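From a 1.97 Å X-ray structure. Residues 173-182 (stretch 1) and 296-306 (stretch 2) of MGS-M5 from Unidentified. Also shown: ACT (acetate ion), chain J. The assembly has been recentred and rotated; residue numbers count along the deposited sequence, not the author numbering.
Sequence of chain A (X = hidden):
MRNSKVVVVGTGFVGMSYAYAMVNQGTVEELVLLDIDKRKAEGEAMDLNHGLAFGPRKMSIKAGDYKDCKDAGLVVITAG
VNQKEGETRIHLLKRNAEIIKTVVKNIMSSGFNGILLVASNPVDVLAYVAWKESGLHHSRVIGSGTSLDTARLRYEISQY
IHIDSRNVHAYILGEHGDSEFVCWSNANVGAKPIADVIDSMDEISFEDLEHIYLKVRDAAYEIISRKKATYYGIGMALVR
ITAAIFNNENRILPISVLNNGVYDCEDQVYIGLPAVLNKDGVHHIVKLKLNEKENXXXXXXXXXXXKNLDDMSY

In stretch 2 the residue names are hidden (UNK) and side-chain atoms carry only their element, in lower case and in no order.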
# COMPACT_ATOMS: atom_id res chain seq x y z
N LEU A 173 -10.16 26.16 10.89
CA LEU A 173 -9.24 26.70 11.87
C LEU A 173 -9.92 26.99 13.19
O LEU A 173 -11.16 27.12 13.28
CB LEU A 173 -8.59 28.02 11.38
CG LEU A 173 -7.89 27.82 10.01
CD1 LEU A 173 -7.34 29.15 9.54
CD2 LEU A 173 -6.79 26.80 10.14
N GLY A 174 -9.08 27.21 14.21
CA GLY A 174 -9.60 27.68 15.49
C GLY A 174 -9.84 26.54 16.47
O GLY A 174 -9.19 25.48 16.41
N GLU A 175 -10.78 26.78 17.40
CA GLU A 175 -11.14 25.79 18.40
C GLU A 175 -11.78 24.58 17.72
O GLU A 175 -12.62 24.76 16.86
CB GLU A 175 -12.11 26.41 19.39
CG GLU A 175 -12.67 25.43 20.39
CD GLU A 175 -13.93 25.97 21.09
OE1 GLU A 175 -14.70 26.77 20.49
OE2 GLU A 175 -14.13 25.61 22.27
N HIS A 176 -11.38 23.37 18.06
CA HIS A 176 -12.13 22.18 17.63
C HIS A 176 -13.42 22.15 18.49
O HIS A 176 -13.45 21.57 19.56
CB HIS A 176 -11.28 20.92 17.83
CG HIS A 176 -12.02 19.61 17.65
ND1 HIS A 176 -12.53 19.20 16.44
CD2 HIS A 176 -12.24 18.59 18.52
CE1 HIS A 176 -13.07 18.00 16.58
NE2 HIS A 176 -12.92 17.61 17.84
N GLY A 177 -14.49 22.78 18.00
CA GLY A 177 -15.69 23.02 18.84
C GLY A 177 -16.46 24.13 18.16
O GLY A 177 -16.19 24.43 16.97
N ASP A 178 -17.38 24.73 18.90
CA ASP A 178 -18.41 25.62 18.34
C ASP A 178 -17.86 26.87 17.69
O ASP A 178 -18.52 27.45 16.84
CB ASP A 178 -19.42 26.04 19.43
CG ASP A 178 -20.24 24.86 20.01
OD1 ASP A 178 -20.40 23.82 19.32
OD2 ASP A 178 -20.72 24.98 21.16
N SER A 179 -16.65 27.29 18.06
CA SER A 179 -16.09 28.54 17.50
C SER A 179 -15.11 28.31 16.32
O SER A 179 -14.51 29.24 15.82
CB SER A 179 -15.42 29.37 18.63
OG SER A 179 -14.11 28.90 18.93
N GLU A 180 -14.99 27.08 15.84
CA GLU A 180 -14.19 26.86 14.62
C GLU A 180 -14.77 27.58 13.42
O GLU A 180 -15.93 27.93 13.39
CB GLU A 180 -14.11 25.40 14.25
CG GLU A 180 -15.47 24.85 13.80
CD GLU A 180 -15.48 23.35 13.80
OE1 GLU A 180 -14.50 22.77 14.31
OE2 GLU A 180 -16.43 22.75 13.28
N PHE A 181 -13.98 27.77 12.38
CA PHE A 181 -14.49 28.51 11.24
C PHE A 181 -13.74 28.06 9.99
O PHE A 181 -12.65 27.47 10.07
CB PHE A 181 -14.32 30.03 11.45
CG PHE A 181 -12.86 30.47 11.53
CD1 PHE A 181 -12.17 30.40 12.74
CD2 PHE A 181 -12.18 30.91 10.39
CE1 PHE A 181 -10.84 30.76 12.82
CE2 PHE A 181 -10.85 31.29 10.44
CZ PHE A 181 -10.16 31.23 11.67
N VAL A 182 -14.34 28.29 8.82
CA VAL A 182 -13.70 27.90 7.57
C VAL A 182 -12.82 29.03 7.11
O VAL A 182 -13.23 30.17 7.09
CB VAL A 182 -14.71 27.63 6.43
CG1 VAL A 182 -13.97 27.09 5.18
CG2 VAL A 182 -15.80 26.69 6.87
N UNK A 296 -10.89 38.01 12.83
CA UNK A 296 -11.81 38.22 13.93
C UNK A 296 -12.28 36.88 14.52
O UNK A 296 -12.35 36.71 15.75
o UNK A 296 -13.90 39.24 14.52
c UNK A 296 -13.00 39.05 13.46
N UNK A 297 -12.61 35.94 13.65
CA UNK A 297 -13.09 34.65 14.13
C UNK A 297 -11.97 33.91 14.86
O UNK A 297 -12.23 33.22 15.85
c UNK A 297 -14.96 34.36 12.33
o UNK A 297 -14.58 33.40 10.17
c UNK A 297 -13.65 33.80 12.98
c UNK A 297 -15.35 33.51 11.14
n UNK A 297 -16.47 32.83 11.25
N UNK A 298 -10.73 34.04 14.39
CA UNK A 298 -9.61 33.37 15.06
C UNK A 298 -9.39 33.99 16.46
O UNK A 298 -9.22 33.28 17.48
c UNK A 298 -7.49 31.17 14.90
c UNK A 298 -5.80 32.92 14.13
c UNK A 298 -8.32 33.44 14.19
c UNK A 298 -7.17 32.65 14.83
N UNK A 299 -9.44 35.31 16.52
CA UNK A 299 -9.35 36.02 17.80
C UNK A 299 -10.46 35.56 18.78
O UNK A 299 -10.21 35.31 19.95
c UNK A 299 -8.17 38.16 16.92
n UNK A 299 -8.35 39.31 16.30
o UNK A 299 -7.08 37.62 16.97
c UNK A 299 -9.44 37.55 17.60
N UNK A 300 -11.68 35.42 18.28
CA UNK A 300 -12.78 35.02 19.12
C UNK A 300 -12.50 33.62 19.69
O UNK A 300 -12.64 33.36 20.88
c UNK A 300 -15.23 34.33 19.09
n UNK A 300 -15.80 33.27 18.50
c UNK A 300 -14.09 35.01 18.34
o UNK A 300 -15.60 34.76 20.18
N UNK A 301 -12.06 32.74 18.82
CA UNK A 301 -11.81 31.36 19.16
C UNK A 301 -10.66 31.29 20.20
O UNK A 301 -10.73 30.56 21.19
c UNK A 301 -11.46 30.63 17.86
o UNK A 301 -11.81 29.30 17.93
N UNK A 302 -9.60 32.06 19.96
CA UNK A 302 -8.47 32.09 20.89
C UNK A 302 -8.88 32.68 22.24
O UNK A 302 -8.39 32.25 23.30
c UNK A 302 -7.32 32.89 20.30
N UNK A 303 -9.73 33.69 22.22
CA UNK A 303 -10.16 34.31 23.48
C UNK A 303 -10.95 33.33 24.33
O UNK A 303 -10.81 33.29 25.56
c UNK A 303 -10.97 35.56 23.19
o UNK A 303 -8.87 36.68 22.93
n UNK A 303 -10.66 37.68 22.03
c UNK A 303 -10.08 36.70 22.71
N UNK A 304 -11.73 32.50 23.66
CA UNK A 304 -12.57 31.50 24.31
C UNK A 304 -11.70 30.46 25.02
O UNK A 304 -11.93 30.11 26.16
c UNK A 304 -13.51 30.83 23.26
c UNK A 304 -14.64 31.81 22.90
c UNK A 304 -14.12 29.52 23.81
c UNK A 304 -15.53 31.36 21.72
N UNK A 305 -10.67 29.99 24.33
CA UNK A 305 -9.75 29.01 24.89
C UNK A 305 -8.91 29.61 25.99
O UNK A 305 -8.67 28.99 27.05
c UNK A 305 -8.84 28.43 23.79
c UNK A 305 -9.56 27.65 22.68
c UNK A 305 -8.64 27.43 21.44
c UNK A 305 -10.06 26.30 23.23
N UNK A 306 -8.49 30.85 25.80
CA UNK A 306 -7.71 31.49 26.85
C UNK A 306 -8.58 31.66 28.12
O UNK A 306 -8.09 31.51 29.26
n UNK A 306 -2.82 30.95 28.74
n UNK A 306 -4.04 30.88 30.71
c UNK A 306 -7.15 32.84 26.38
c UNK A 306 -3.93 31.23 29.42
c UNK A 306 -4.95 32.38 27.48
n UNK A 306 -4.94 31.88 28.84
c UNK A 306 -6.08 33.41 27.30
C ACT J . -13.57 13.50 18.12
O ACT J . -13.68 13.26 16.90
OXT ACT J . -13.33 14.71 18.48
CH3 ACT J . -13.78 12.35 19.08
O HOH W 1 -14.64 31.90 16.02
O HOH W 2 -14.87 32.22 7.84

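Position 296 opens this part of the helix with one carbon and one oxygen, the pattern of a hydroxymethyl group. It touches nothing on stretch 1 and is exposed. It is Ser296.

Position 297 has three carbons in line, the third carrying one oxygen and one nitrogen. Its CB lies over one face of the Phe181 ring, 3.9 Å from the centroid. A terminal amide after two methylenes means Gln297. Its OE1 is 3.5 Å from Phe181 CD2, and water 2 links OE1 to Val182 O.

Position 298 has four carbons, forked at the second. Its CB is 3.8 Å from Phe181 CZ. The fork identifies Leu298, whose CD1 also reaches Gly174 CA at 4.1 Å.

Position 299 has two carbons, the second bearing one oxygen and one nitrogen. It points away from stretch 1. It is Asn299.

Position 300 has the same atoms. Its CB points sideways, but its nitrogen comes within 3.9 Å of Ser179 CB. It is Asn300, and its ND2 donates to water 1.

Position 301 has one carbon and one oxygen, buried against stretch 1. The oxygen accepts a hydrogen bond from Glu175 N at 2.8 Å and lies 2.5 Å from Ser179 OG. It is Ser301.

Position 302 has a single carbon, turned away from stretch 1. It is Ala302.

Position 303 has two carbons, the second with one oxygen and one nitrogen. It is out of reach of stretch 1. It is Asn303.

Position 304 has four carbons, forked at the first, with one arm two carbons long. The end of that arm is 3.7 Å from Ser179 CB. It is Ile304.

Position 305 has four carbons, forked at the second. One tip is 4.0 Å from Glu175 CG. It is Leu305.

Position 306 has three carbons, a nitrogen, then a carbon carrying two more nitrogens. This guanidinium is far from stretch 1 and bonds elsewhere in the structure. It is Arg306.

The contact centres on Ser301. Its OG receives the Glu175 amide proton and sits beside the Ser179 hydroxyl. Ser179 OG in turn donates to Glu175 OE1 at 2.7 Å, which ties the loop to itself at the same point. Gly174 leaves room here: a CB would lie 2.9 Å from Ser301 OG, a clash. Water 1 adds a bridge, donating to Ser179 O and Gln297 O. Beyond this polar centre, Phe181 packs on Gln297 and Leu298, while Ile304 and Leu305 extend the contact along the helix.

Stretch 2, residues 296-306: SQLNNSANILR
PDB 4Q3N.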